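Local structure of aminotransferase, classes I and II (Silicibacter pomeroyi DSS-3, 3H14) at residues L73-R79 against A271-D276; A107-F112 against A195-S199; P123-R129 against D347-R352; M177-M183 against A212-L218; V287-R292 against Y361-T365. The protein probably catalyses the pyridoxal 5'-phosphate-dependent transfer of the amino group of L-aspartate to 2-oxoglutarate, giving oxaloacetate and L-glutamate. The contacts are given in a common frame with arbitrary orientation. Numbering follows the deposited sequence.

Interaction 1: residues L73-R79 against A271-D276; sequences LRQRIAR and ALAALD. With GOL (glycerol), chain B.
Build 73-79 as continuous helix and 271-276 as the tail of helix 265-274, with L275 at phi/psi -60/-24 and D276 at -100/7. The backbones come closest at L73 and L272, whose CA atoms are 5.2 Å apart. The main bump is L73 (chi1 t, chi2 p): its CD1 enters a hollow lined by A271, L272 and L275, 4.2 Å from both A271 CB and L272 CB and 3.5 Å from L275 CD1. In return L275 (m, t) puts CD1 4.2 Å from I77 CG1 and 3.5 Å from R76 CG, while L272 CD1 lies 3.9 Å from R76 CB. L73 and I77 also touch I96, so helix 71-85 joins helix 265-274 to edge strand 94-97 of the seven-stranded sheet in this fold-type I architecture. R76 (t, p, t) lays one guanidinium face over L275 CB, and its NE and NH2 donate to D276 OD1 at 3.0 and 3.1 Å, a salt bridge. R79 NH2 to D276 OD1 (3.8 Å) is a long salt bridge of charges only, no N-H aimed at the oxygen; R79 NE pairs with E83. A glycerol, probably from the crystallisation liquor, accepts from R76 NH1 at O1 and R76 NH2 at O2 (both 3.0 Å).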
# COMPACT_ATOMS: atom_id res chain seq x y z
N LEU A 73 -18.69 -13.95 2.28
CA LEU A 73 -17.46 -13.19 1.95
C LEU A 73 -16.22 -13.71 2.67
O LEU A 73 -15.19 -13.94 2.06
CB LEU A 73 -17.67 -11.71 2.23
CG LEU A 73 -16.51 -10.76 1.86
CD1 LEU A 73 -16.11 -10.87 0.39
CD2 LEU A 73 -16.90 -9.35 2.22
N ARG A 74 -16.35 -13.94 3.96
CA ARG A 74 -15.32 -14.69 4.71
C ARG A 74 -14.94 -16.02 4.07
O ARG A 74 -13.77 -16.34 3.94
CB ARG A 74 -15.80 -14.94 6.14
CG ARG A 74 -15.99 -13.66 6.94
CD ARG A 74 -16.61 -13.94 8.29
NE ARG A 74 -15.61 -14.31 9.26
CZ ARG A 74 -15.85 -14.75 10.49
NH1 ARG A 74 -17.09 -14.97 10.92
NH2 ARG A 74 -14.82 -15.02 11.28
N GLN A 75 -15.94 -16.80 3.70
CA GLN A 75 -15.72 -18.06 3.01
C GLN A 75 -15.04 -17.88 1.65
O GLN A 75 -14.16 -18.67 1.28
CB GLN A 75 -17.08 -18.76 2.83
CG GLN A 75 -17.57 -19.42 4.10
CD GLN A 75 -19.09 -19.62 4.17
OE1 GLN A 75 -19.78 -19.65 3.14
NE2 GLN A 75 -19.61 -19.76 5.38
N ARG A 76 -15.44 -16.85 0.91
CA ARG A 76 -14.83 -16.59 -0.40
C ARG A 76 -13.37 -16.16 -0.30
O ARG A 76 -12.55 -16.51 -1.16
CB ARG A 76 -15.60 -15.54 -1.19
CG ARG A 76 -15.11 -15.31 -2.64
CD ARG A 76 -15.25 -16.57 -3.50
NE ARG A 76 -14.65 -16.41 -4.82
CZ ARG A 76 -13.36 -16.54 -5.09
NH1 ARG A 76 -12.47 -16.79 -4.14
NH2 ARG A 76 -12.93 -16.39 -6.33
N ILE A 77 -13.05 -15.36 0.69
CA ILE A 77 -11.67 -14.97 0.96
C ILE A 77 -10.81 -16.22 1.33
O ILE A 77 -9.72 -16.41 0.78
CB ILE A 77 -11.61 -13.88 2.03
CG1 ILE A 77 -12.19 -12.56 1.49
CG2 ILE A 77 -10.18 -13.67 2.53
CD1 ILE A 77 -12.59 -11.54 2.57
N ALA A 78 -11.33 -17.06 2.22
CA ALA A 78 -10.67 -18.30 2.60
C ALA A 78 -10.31 -19.13 1.36
O ALA A 78 -9.19 -19.63 1.25
CB ALA A 78 -11.55 -19.12 3.57
N ARG A 79 -11.25 -19.23 0.42
CA ARG A 79 -11.01 -19.91 -0.86
C ARG A 79 -9.87 -19.25 -1.66
O ARG A 79 -9.05 -19.93 -2.28
CB ARG A 79 -12.30 -19.94 -1.69
CG ARG A 79 -12.21 -20.60 -3.06
CD ARG A 79 -13.60 -20.76 -3.67
NE ARG A 79 -13.65 -20.30 -5.06
CZ ARG A 79 -14.77 -19.95 -5.70
NH1 ARG A 79 -15.95 -20.00 -5.08
NH2 ARG A 79 -14.70 -19.53 -6.96
N ALA A 271 -17.99 -6.73 -2.79
CA ALA A 271 -16.67 -7.37 -2.69
C ALA A 271 -16.79 -8.86 -2.92
O ALA A 271 -15.96 -9.48 -3.58
CB ALA A 271 -16.04 -7.06 -1.31
N LEU A 272 -17.84 -9.45 -2.37
CA LEU A 272 -18.14 -10.84 -2.66
C LEU A 272 -18.13 -11.11 -4.15
O LEU A 272 -17.52 -12.09 -4.63
CB LEU A 272 -19.52 -11.20 -2.08
CG LEU A 272 -20.00 -12.63 -2.22
CD1 LEU A 272 -18.97 -13.62 -1.71
CD2 LEU A 272 -21.36 -12.75 -1.46
N ALA A 273 -18.81 -10.26 -4.89
CA ALA A 273 -18.89 -10.43 -6.34
C ALA A 273 -17.54 -10.12 -7.03
O ALA A 273 -17.17 -10.80 -7.98
CB ALA A 273 -20.00 -9.56 -6.90
N ALA A 274 -16.83 -9.10 -6.56
CA ALA A 274 -15.55 -8.67 -7.16
C ALA A 274 -14.56 -9.81 -7.19
O ALA A 274 -13.78 -9.96 -8.15
CB ALA A 274 -14.96 -7.53 -6.36
N LEU A 275 -14.63 -10.65 -6.16
CA LEU A 275 -13.74 -11.81 -6.05
C LEU A 275 -13.90 -12.79 -7.21
O LEU A 275 -12.98 -13.56 -7.51
CB LEU A 275 -13.97 -12.51 -4.70
CG LEU A 275 -13.32 -11.79 -3.51
CD1 LEU A 275 -14.09 -12.02 -2.20
CD2 LEU A 275 -11.86 -12.22 -3.39
N ASP A 276 -15.06 -12.78 -7.86
CA ASP A 276 -15.26 -13.62 -9.06
C ASP A 276 -15.10 -12.86 -10.39
O ASP A 276 -15.36 -13.44 -11.44
CB ASP A 276 -16.62 -14.28 -9.00
CG ASP A 276 -16.74 -15.24 -7.87
OD1 ASP A 276 -15.76 -15.96 -7.59
OD2 ASP A 276 -17.81 -15.25 -7.23
C1 GOL B . -8.77 -16.39 -6.29
O1 GOL B . -9.75 -16.99 -5.47
C2 GOL B . -9.33 -15.32 -7.22
O2 GOL B . -10.47 -15.77 -7.93
C3 GOL B . -9.72 -14.09 -6.41
O3 GOL B . -10.38 -13.11 -7.19

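Interaction 2: residues A107-F112 against A195-S199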
# COMPACT_ATOMS: atom_id res chain seq x y z
N ALA A 107 -5.72 -4.30 14.36
CA ALA A 107 -4.45 -4.91 14.67
C ALA A 107 -3.77 -4.17 15.80
O ALA A 107 -3.33 -4.79 16.78
CB ALA A 107 -3.58 -4.98 13.47
N PHE A 108 -3.62 -2.86 15.68
CA PHE A 108 -2.84 -2.14 16.65
C PHE A 108 -3.52 -2.15 18.01
O PHE A 108 -2.84 -2.20 19.04
CB PHE A 108 -2.61 -0.69 16.22
CG PHE A 108 -1.82 -0.54 14.95
CD1 PHE A 108 -1.03 -1.58 14.47
CD2 PHE A 108 -1.82 0.67 14.26
CE1 PHE A 108 -0.30 -1.42 13.31
CE2 PHE A 108 -1.09 0.80 13.08
CZ PHE A 108 -0.33 -0.25 12.63
N THR A 109 -4.87 -2.13 18.02
CA THR A 109 -5.61 -2.15 19.29
C THR A 109 -5.45 -3.48 20.04
O THR A 109 -5.30 -3.50 21.26
CB THR A 109 -7.09 -1.84 19.07
OG1 THR A 109 -7.19 -0.53 18.47
CG2 THR A 109 -7.86 -1.88 20.42
N ALA A 110 -5.52 -4.57 19.29
CA ALA A 110 -5.38 -5.92 19.81
C ALA A 110 -3.99 -6.16 20.36
O ALA A 110 -3.81 -6.85 21.37
CB ALA A 110 -5.70 -6.94 18.69
N LEU A 111 -3.00 -5.56 19.73
CA LEU A 111 -1.60 -5.95 19.97
C LEU A 111 -0.75 -5.02 20.82
O LEU A 111 0.28 -5.45 21.37
CB LEU A 111 -0.94 -6.23 18.63
CG LEU A 111 -1.46 -7.43 17.83
CD1 LEU A 111 -0.84 -7.40 16.48
CD2 LEU A 111 -1.14 -8.80 18.50
N PHE A 112 -1.14 -3.75 20.96
CA PHE A 112 -0.23 -2.78 21.53
C PHE A 112 -0.89 -1.88 22.51
O PHE A 112 -2.08 -1.57 22.38
CB PHE A 112 0.44 -1.92 20.44
CG PHE A 112 1.02 -2.72 19.32
CD1 PHE A 112 1.95 -3.71 19.58
CD2 PHE A 112 0.67 -2.44 18.01
CE1 PHE A 112 2.50 -4.46 18.54
CE2 PHE A 112 1.18 -3.17 16.98
CZ PHE A 112 2.10 -4.18 17.23
N ALA A 195 8.54 -9.33 19.20
CA ALA A 195 7.84 -8.33 18.36
C ALA A 195 6.68 -9.00 17.57
O ALA A 195 6.91 -9.89 16.76
CB ALA A 195 8.82 -7.68 17.40
N SER A 196 5.45 -8.58 17.82
CA SER A 196 4.30 -9.13 17.11
C SER A 196 4.37 -8.70 15.65
O SER A 196 4.55 -7.54 15.37
CB SER A 196 2.99 -8.63 17.72
OG SER A 196 2.94 -8.96 19.09
N PHE A 197 4.18 -9.67 14.75
CA PHE A 197 4.38 -9.53 13.33
C PHE A 197 3.10 -9.23 12.58
O PHE A 197 2.12 -10.01 12.61
CB PHE A 197 5.02 -10.79 12.77
CG PHE A 197 5.57 -10.65 11.37
CD1 PHE A 197 6.82 -10.06 11.15
CD2 PHE A 197 4.85 -11.11 10.27
CE1 PHE A 197 7.35 -9.93 9.86
CE2 PHE A 197 5.36 -10.97 8.97
CZ PHE A 197 6.63 -10.38 8.76
N ILE A 198 3.13 -8.12 11.84
CA ILE A 198 2.00 -7.72 11.01
C ILE A 198 2.45 -7.62 9.56
O ILE A 198 3.38 -6.88 9.27
CB ILE A 198 1.46 -6.38 11.43
CG1 ILE A 198 1.05 -6.39 12.90
CG2 ILE A 198 0.28 -5.96 10.51
CD1 ILE A 198 0.68 -5.11 13.38
N SER A 199 1.77 -8.38 8.68
CA SER A 199 2.08 -8.46 7.26
C SER A 199 1.01 -7.72 6.47
O SER A 199 -0.17 -8.08 6.48
CB SER A 199 2.15 -9.92 6.82
OG SER A 199 2.53 -10.08 5.46
O HOH W 1 1.63 -7.60 21.05
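Strand 196-199 runs under helix 107-111 with the axes of the two short segments 10.7 Å apart at closest approach and their N-to-C directions at 171°, so the pair is almost exactly antiparallel. CA register follows from this: L111 faces S196 at 7.3 Å and A107 faces I198 at 7.9 Å. S196 is the first residue of the strand to meet the helix, near the helix's C-terminal end. Its CB lies 4.3 Å from F112 CE1 and its OG 4.1 Å from L111 CD2; a water bridges the remaining gap, donating to L111 O (2.6 Å) and hydrogen-bonded to S196 OG (2.7 Å). F197 then directs its CA-to-CB bond away, and its ring packs on M183, L186, I187 and A190 of helix 180-192. I198 turns back toward the helix and is the hub: its CD1 reaches A107 CB (4.3 Å), F108 CE1 (3.8 Å), L111 CD1 (4.1 Å) and F112 CE2 (4.1 Å). Both phenylalanines meet that methyl with their ring edges, not their faces. No direct hydrogen bond links the segments; the polar backbone of I198 is instead paired with L165 and V167 of the adjoining parallel strand. Helices packed by apolar side chains on both faces of a mostly parallel sheet are the alpha/beta/alpha sandwich of the large domain in fold-type I, pyridoxal-phosphate-dependent aminotransferases.

Interaction 3: residues P123-R129 against D347-R352; sequences PGYPSYR and DFDPER
A cis peptide bond precedes P123 (phi/psi -74/146); G124 is nearly fully extended (-162/-179), and after Y125 (-59/125) the chain turns into helix 126-134. The partner 347-352 has no regular structure: F348 is at -91/-31, D349 at -148/90. P123 and D349 have the closest CA atoms, 4.6 Å apart. The backbones join where G124 N donates to F348 O (3.1 Å, 156°), supported by CA-H...O contacts P123 CA to F348 O and F348 CA to G124 O, both 3.3 Å. Because P123 follows strand 117-122 of the large sheet and 347-352 connects strands 340-344 and 356-360 of the four-stranded sheet, this is a seam between the two sheets, consistent with the large and small domains of a fold-type I aminotransferase. R129 (p, t, p) reaches across with NH1 to D347 O (2.9 Å) and NH2 to F348 O (3.1 Å), one guanidinium face over P350 CD; NH2 also pairs with D141. P126 CD packs 3.6 Å from F348 CD1. D349 (chi1 t) makes an Asx motif, OD1 accepting from R352 N at 3.0 Å, while its OD2 holds R352 NE at 2.8 Å in a salt bridge.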
# COMPACT_ATOMS: atom_id res chain seq x y z
N PRO A 123 11.93 3.78 3.32
CA PRO A 123 10.63 4.30 2.89
C PRO A 123 9.52 3.33 3.15
O PRO A 123 9.71 2.11 3.07
CB PRO A 123 10.80 4.48 1.37
CG PRO A 123 11.85 3.43 1.01
CD PRO A 123 12.78 3.40 2.17
N GLY A 124 8.35 3.88 3.46
CA GLY A 124 7.13 3.10 3.61
C GLY A 124 5.86 3.94 3.53
O GLY A 124 5.88 5.15 3.32
N TYR A 125 4.73 3.26 3.67
CA TYR A 125 3.43 3.88 3.56
C TYR A 125 3.32 4.99 4.59
O TYR A 125 3.57 4.74 5.78
CB TYR A 125 2.39 2.80 3.80
CG TYR A 125 0.95 3.24 3.71
CD1 TYR A 125 0.49 3.99 2.66
CD2 TYR A 125 0.03 2.82 4.68
CE1 TYR A 125 -0.88 4.38 2.60
CE2 TYR A 125 -1.29 3.16 4.60
CZ TYR A 125 -1.74 3.95 3.58
OH TYR A 125 -3.09 4.27 3.55
N PRO A 126 3.00 6.22 4.15
CA PRO A 126 3.03 7.36 5.05
C PRO A 126 2.12 7.25 6.28
O PRO A 126 2.42 7.82 7.31
CB PRO A 126 2.60 8.54 4.14
CG PRO A 126 2.91 8.10 2.80
CD PRO A 126 2.66 6.64 2.76
N SER A 127 1.00 6.56 6.15
CA SER A 127 0.03 6.48 7.21
C SER A 127 0.44 5.56 8.34
O SER A 127 -0.12 5.68 9.41
CB SER A 127 -1.35 6.06 6.68
OG SER A 127 -1.95 7.13 5.97
N TYR A 128 1.39 4.64 8.14
CA TYR A 128 1.77 3.75 9.24
C TYR A 128 2.20 4.55 10.45
O TYR A 128 1.66 4.34 11.55
CB TYR A 128 2.95 2.82 8.91
CG TYR A 128 2.79 1.76 7.86
CD1 TYR A 128 1.57 1.18 7.56
CD2 TYR A 128 3.93 1.26 7.21
CE1 TYR A 128 1.48 0.21 6.60
CE2 TYR A 128 3.85 0.28 6.27
CZ TYR A 128 2.63 -0.25 5.95
OH TYR A 128 2.57 -1.23 4.99
N ARG A 129 3.19 5.44 10.28
CA ARG A 129 3.72 6.24 11.41
C ARG A 129 2.66 7.14 12.02
O ARG A 129 2.63 7.30 13.22
CB ARG A 129 5.00 7.03 11.08
CG ARG A 129 4.84 8.12 10.03
CD ARG A 129 6.21 8.83 9.75
NE ARG A 129 7.14 7.92 9.11
CZ ARG A 129 7.27 7.78 7.79
NH1 ARG A 129 6.56 8.52 6.95
NH2 ARG A 129 8.14 6.89 7.30
N ASP A 347 7.14 12.09 2.22
CA ASP A 347 6.05 11.38 2.94
C ASP A 347 6.42 9.95 3.31
O ASP A 347 5.90 9.42 4.29
CB ASP A 347 4.76 11.30 2.11
CG ASP A 347 3.98 12.63 2.05
OD1 ASP A 347 4.00 13.42 3.05
OD2 ASP A 347 3.33 12.86 0.97
N PHE A 348 7.26 9.31 2.49
CA PHE A 348 7.63 7.92 2.69
C PHE A 348 8.87 7.76 3.56
O PHE A 348 9.00 6.75 4.30
CB PHE A 348 7.85 7.20 1.35
CG PHE A 348 6.77 7.50 0.36
CD1 PHE A 348 5.50 6.93 0.52
CD2 PHE A 348 6.98 8.44 -0.66
CE1 PHE A 348 4.48 7.24 -0.36
CE2 PHE A 348 5.93 8.77 -1.55
CZ PHE A 348 4.69 8.16 -1.39
N ASP A 349 9.76 8.74 3.48
CA ASP A 349 11.07 8.66 4.15
C ASP A 349 11.46 10.08 4.53
O ASP A 349 12.03 10.81 3.72
CB ASP A 349 12.10 7.96 3.25
CG ASP A 349 13.43 7.72 3.95
OD1 ASP A 349 13.73 8.42 4.93
OD2 ASP A 349 14.19 6.83 3.50
N PRO A 350 11.07 10.51 5.74
CA PRO A 350 11.36 11.86 6.20
C PRO A 350 12.83 12.24 6.27
O PRO A 350 13.15 13.41 6.16
CB PRO A 350 10.71 11.88 7.62
CG PRO A 350 9.65 10.85 7.54
CD PRO A 350 10.25 9.77 6.71
N GLU A 351 13.72 11.28 6.45
CA GLU A 351 15.13 11.56 6.57
C GLU A 351 15.82 11.65 5.21
O GLU A 351 16.75 12.45 5.07
CB GLU A 351 15.84 10.48 7.42
N ARG A 352 15.43 10.79 4.25
CA ARG A 352 16.06 10.72 2.94
C ARG A 352 15.16 11.10 1.76
O ARG A 352 15.65 11.11 0.60
CB ARG A 352 16.59 9.33 2.69
CG ARG A 352 17.63 8.89 3.72
CD ARG A 352 18.09 7.48 3.41
NE ARG A 352 16.99 6.55 3.60
CZ ARG A 352 17.11 5.22 3.60
NH1 ARG A 352 18.31 4.65 3.42
NH2 ARG A 352 16.03 4.46 3.78

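Interaction 4: residues M177-M183 against A212-L218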
# COMPACT_ATOMS: atom_id res chain seq x y z
N MSE A 177 9.27 -6.60 -3.15
CA MSE A 177 8.63 -7.72 -2.53
C MSE A 177 9.58 -8.56 -1.69
O MSE A 177 10.80 -8.53 -1.87
CB MSE A 177 7.96 -8.56 -3.60
CG MSE A 177 6.76 -7.86 -4.18
SE MSE A 177 6.13 -8.65 -5.85
CE MSE A 177 5.32 -10.25 -5.03
N LEU A 178 8.99 -9.31 -0.78
CA LEU A 178 9.72 -10.24 0.08
C LEU A 178 9.44 -11.65 -0.40
O LEU A 178 8.28 -12.10 -0.43
CB LEU A 178 9.24 -10.12 1.52
CG LEU A 178 9.60 -8.80 2.19
CD1 LEU A 178 8.75 -8.53 3.42
CD2 LEU A 178 11.06 -8.77 2.53
N ASP A 179 10.51 -12.35 -0.78
CA ASP A 179 10.36 -13.74 -1.15
C ASP A 179 10.24 -14.59 0.13
O ASP A 179 10.33 -14.07 1.25
CB ASP A 179 11.47 -14.16 -2.10
CG ASP A 179 12.87 -14.21 -1.46
OD1 ASP A 179 13.05 -13.99 -0.23
OD2 ASP A 179 13.81 -14.49 -2.23
N HIS A 180 10.00 -15.89 -0.06
CA HIS A 180 9.81 -16.83 1.04
C HIS A 180 10.94 -16.81 2.09
O HIS A 180 10.66 -16.85 3.30
CB HIS A 180 9.68 -18.23 0.45
CG HIS A 180 9.13 -19.23 1.41
ND1 HIS A 180 9.93 -19.89 2.33
CD2 HIS A 180 7.88 -19.70 1.59
CE1 HIS A 180 9.18 -20.72 3.04
NE2 HIS A 180 7.92 -20.62 2.61
N ALA A 181 12.19 -16.76 1.62
CA ALA A 181 13.37 -16.74 2.50
C ALA A 181 13.43 -15.45 3.32
O ALA A 181 13.71 -15.49 4.52
CB ALA A 181 14.66 -16.88 1.69
N ALA A 182 13.17 -14.32 2.66
CA ALA A 182 13.22 -13.00 3.31
C ALA A 182 12.13 -12.85 4.36
O ALA A 182 12.36 -12.28 5.43
CB ALA A 182 13.11 -11.89 2.25
N MSE A 183 10.95 -13.39 4.05
CA MSE A 183 9.80 -13.34 4.93
C MSE A 183 10.03 -14.26 6.12
O MSE A 183 9.79 -13.86 7.24
CB MSE A 183 8.57 -13.81 4.15
CG MSE A 183 7.28 -13.80 4.93
SE MSE A 183 6.59 -12.02 5.39
CE MSE A 183 6.69 -11.34 3.59
N ALA A 212 3.88 -13.25 -4.94
CA ALA A 212 3.69 -12.71 -3.60
C ALA A 212 3.64 -13.89 -2.64
O ALA A 212 3.17 -14.97 -3.01
CB ALA A 212 2.42 -11.86 -3.49
N VAL A 213 4.20 -13.68 -1.45
CA VAL A 213 4.21 -14.71 -0.42
C VAL A 213 3.38 -14.25 0.77
O VAL A 213 3.74 -13.29 1.42
CB VAL A 213 5.63 -15.04 0.09
CG1 VAL A 213 5.56 -16.17 1.09
CG2 VAL A 213 6.55 -15.43 -1.09
N THR A 214 2.27 -14.92 1.07
CA THR A 214 1.52 -14.58 2.27
C THR A 214 2.29 -15.06 3.49
O THR A 214 2.90 -16.12 3.46
CB THR A 214 0.06 -15.12 2.31
OG1 THR A 214 -0.58 -14.66 3.50
CG2 THR A 214 -0.02 -16.63 2.32
N ALA A 215 2.31 -14.25 4.54
CA ALA A 215 2.91 -14.63 5.81
C ALA A 215 2.33 -15.93 6.35
O ALA A 215 3.02 -16.64 7.09
CB ALA A 215 2.75 -13.54 6.83
N LEU A 216 1.10 -16.24 5.98
CA LEU A 216 0.44 -17.53 6.34
C LEU A 216 1.16 -18.78 5.80
O LEU A 216 1.00 -19.85 6.34
CB LEU A 216 -1.01 -17.50 5.89
CG LEU A 216 -1.80 -16.32 6.48
CD1 LEU A 216 -3.23 -16.36 6.02
CD2 LEU A 216 -1.76 -16.35 8.00
N GLU A 217 1.96 -18.64 4.76
CA GLU A 217 2.78 -19.75 4.26
C GLU A 217 3.95 -20.10 5.20
O GLU A 217 4.57 -21.15 5.02
CB GLU A 217 3.35 -19.42 2.88
CG GLU A 217 2.34 -19.40 1.71
CD GLU A 217 2.99 -19.00 0.39
OE1 GLU A 217 2.67 -17.92 -0.17
OE2 GLU A 217 3.85 -19.76 -0.08
N LEU A 218 4.26 -19.22 6.15
CA LEU A 218 5.39 -19.40 7.08
C LEU A 218 4.97 -19.50 8.53
O LEU A 218 5.64 -20.16 9.31
CB LEU A 218 6.40 -18.25 6.95
CG LEU A 218 7.20 -18.35 5.64
CD1 LEU A 218 7.24 -17.03 4.90
CD2 LEU A 218 8.60 -18.95 5.82
O HOH W 2 5.64 -11.26 -0.54
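Three side chains, H180, M183 and V213, carry much of the 430 Å² buried here. H180 (chi1 t) swings its ring over the 212-218 segment: L218 CG stands 4.2 Å from the ring centroid and 24° off the normal, a CH-pi contact, and L218 CD2 approaches H180 CE1 to 3.3 Å. One turn along, selenomethionine M183 brings CG to 3.2 Å from L218 CD1, a tight fit, and its SE to 4.4 Å from A215 CB. V213 points toward the helix start, CG2 lying 3.6 Å from H180 N and 3.8 Å from L178 O. Direct hydrogen bonds are absent, but a water lies 2.8 Å from L178 O and accepts from V213 N (3.0 Å). D179 is the N-cap, its OD1 accepting from A182 N at 2.9 Å. The contact thus joins the start of helix 180-192 to the loop linking strands 196-200 and 223-227; M183 and A215 also touch F197 and S199 of strand 196-200, and T214 meets Y81 and Y85 of helix 71-85.

Interaction 5: residues V287-R292 against Y361-T365; sequences VYKANR and YARAT
This is a polar helix-to-loop contact, in which the side chain of a buried asparagine on helix 278-302 binds the irregular turn between strand 356-360 and helix 365-381. Residues 287-292 are helical throughout; Y361 (phi/psi -117/35), A362 (-80/-5), R363 (-86/176) and A364 (-57/153) curl round N291. CA distances are 6.6 Å for Y288 to A362 and 5.7 Å for N291 to T365. N291 (chi1 m, chi2 -6°) uses both ends of its amide: ND2 donates to Y361 O (2.9 Å, 164°) and R363 O (2.7 Å, 132°), and OD1 accepts from T365 OG1 at 2.6 Å. Y361 (chi1 p) lays its ring along the helix, one face over R292 CA, CD2 3.8 Å from N291 CB, and OH 3.3 Å from R292 CD. V287 CG1 sits 3.6 Å from T365 OG1. A364 is the N-cap of helix 365-381, so the asparagine ties that helix's start to helix 278-302, beside the four-stranded sheet, where Y361 pairs its backbone with F314 and Y288 meets F314 ring to ring.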
# COMPACT_ATOMS: atom_id res chain seq x y z
N VAL A 287 -2.96 -4.07 -18.18
CA VAL A 287 -2.64 -2.67 -18.32
C VAL A 287 -1.43 -2.29 -17.46
O VAL A 287 -0.50 -1.65 -17.94
CB VAL A 287 -3.85 -1.78 -17.99
CG1 VAL A 287 -3.44 -0.36 -17.98
CG2 VAL A 287 -4.98 -2.01 -19.05
N TYR A 288 -1.41 -2.70 -16.21
CA TYR A 288 -0.25 -2.41 -15.37
C TYR A 288 1.02 -3.04 -15.96
O TYR A 288 2.07 -2.42 -15.93
CB TYR A 288 -0.43 -2.93 -13.94
CG TYR A 288 -1.63 -2.44 -13.17
CD1 TYR A 288 -2.09 -1.15 -13.29
CD2 TYR A 288 -2.26 -3.26 -12.26
CE1 TYR A 288 -3.20 -0.73 -12.56
CE2 TYR A 288 -3.35 -2.85 -11.53
CZ TYR A 288 -3.80 -1.59 -11.66
OH TYR A 288 -4.90 -1.18 -10.96
N LYS A 289 0.92 -4.27 -16.48
CA LYS A 289 2.07 -4.95 -17.07
C LYS A 289 2.64 -4.15 -18.23
O LYS A 289 3.85 -3.98 -18.35
CB LYS A 289 1.71 -6.39 -17.49
CG LYS A 289 1.60 -7.30 -16.30
CD LYS A 289 0.78 -8.52 -16.55
CE LYS A 289 1.04 -9.57 -15.48
NZ LYS A 289 0.15 -10.73 -15.70
N ALA A 290 1.75 -3.61 -19.07
CA ALA A 290 2.14 -2.81 -20.22
C ALA A 290 2.77 -1.49 -19.79
O ALA A 290 3.78 -1.05 -20.36
CB ALA A 290 0.90 -2.55 -21.14
N ASN A 291 2.20 -0.85 -18.76
CA ASN A 291 2.72 0.43 -18.28
C ASN A 291 4.09 0.31 -17.64
O ASN A 291 4.91 1.20 -17.81
CB ASN A 291 1.79 1.04 -17.23
CG ASN A 291 0.43 1.39 -17.80
OD1 ASN A 291 0.20 1.28 -19.02
ND2 ASN A 291 -0.48 1.80 -16.92
N ARG A 292 4.28 -0.78 -16.90
CA ARG A 292 5.55 -1.09 -16.19
C ARG A 292 6.66 -1.25 -17.21
O ARG A 292 7.76 -0.67 -17.06
CB ARG A 292 5.37 -2.38 -15.38
CG ARG A 292 6.59 -2.82 -14.58
CD ARG A 292 6.23 -3.89 -13.61
NE ARG A 292 7.38 -4.46 -12.97
CZ ARG A 292 8.04 -5.53 -13.41
NH1 ARG A 292 7.68 -6.14 -14.54
NH2 ARG A 292 9.08 -5.98 -12.72
N TYR A 361 2.01 4.32 -11.83
CA TYR A 361 1.60 4.01 -13.20
C TYR A 361 0.23 3.30 -13.24
O TYR A 361 -0.03 2.50 -14.11
CB TYR A 361 2.71 3.26 -13.96
CG TYR A 361 3.26 1.98 -13.36
CD1 TYR A 361 4.45 1.98 -12.61
CD2 TYR A 361 2.64 0.77 -13.56
CE1 TYR A 361 4.94 0.80 -12.06
CE2 TYR A 361 3.13 -0.39 -13.03
CZ TYR A 361 4.30 -0.38 -12.30
OH TYR A 361 4.75 -1.56 -11.77
N ALA A 362 -0.65 3.69 -12.32
CA ALA A 362 -1.96 3.05 -12.17
C ALA A 362 -2.99 3.54 -13.20
O ALA A 362 -4.07 2.94 -13.29
CB ALA A 362 -2.48 3.28 -10.76
N ARG A 363 -2.66 4.52 -14.02
CA ARG A 363 -3.57 5.02 -15.07
C ARG A 363 -3.51 4.25 -16.40
O ARG A 363 -2.73 3.31 -16.56
CB ARG A 363 -3.29 6.50 -15.29
CG ARG A 363 -3.60 7.43 -14.08
CD ARG A 363 -5.08 7.61 -13.90
NE ARG A 363 -5.48 8.32 -12.69
CZ ARG A 363 -6.15 9.47 -12.67
NH1 ARG A 363 -6.49 10.08 -13.80
NH2 ARG A 363 -6.48 10.03 -11.51
N ALA A 364 -4.38 4.63 -17.35
CA ALA A 364 -4.44 3.99 -18.67
C ALA A 364 -3.08 4.06 -19.38
O ALA A 364 -2.32 5.00 -19.15
CB ALA A 364 -5.51 4.69 -19.56
N THR A 365 -2.80 3.11 -20.26
CA THR A 365 -1.51 3.08 -20.94
C THR A 365 -1.27 4.34 -21.76
O THR A 365 -0.16 4.88 -21.79
CB THR A 365 -1.39 1.81 -21.78
OG1 THR A 365 -1.51 0.68 -20.89
CG2 THR A 365 -0.08 1.75 -22.55

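Overall arrangement
Interactions 2 and 4 are buried and share surroundings: F197 of strand 196-200 packs on M183 and S199 on A215, at 3.8 and 3.7 Å between F197 CZ and M183 SE and between S199 CB and A215 CB. Both lack direct hydrogen bonds and rely on apolar packing plus one bridging water each. Interaction 1, also largely buried, adds a salt-bridge network in which buried R76 and exposed R79 meet exposed D276. Interactions 3 and 5, only partly buried, both use side-chain nitrogens (R129, N291) to hold loop carbonyls, beside other hydrogen bonds, and both engage loops flanking strand 356-360. Interactions 1 and 3 lie on opposite sides of the chain's centre, about 32 Å apart between centres.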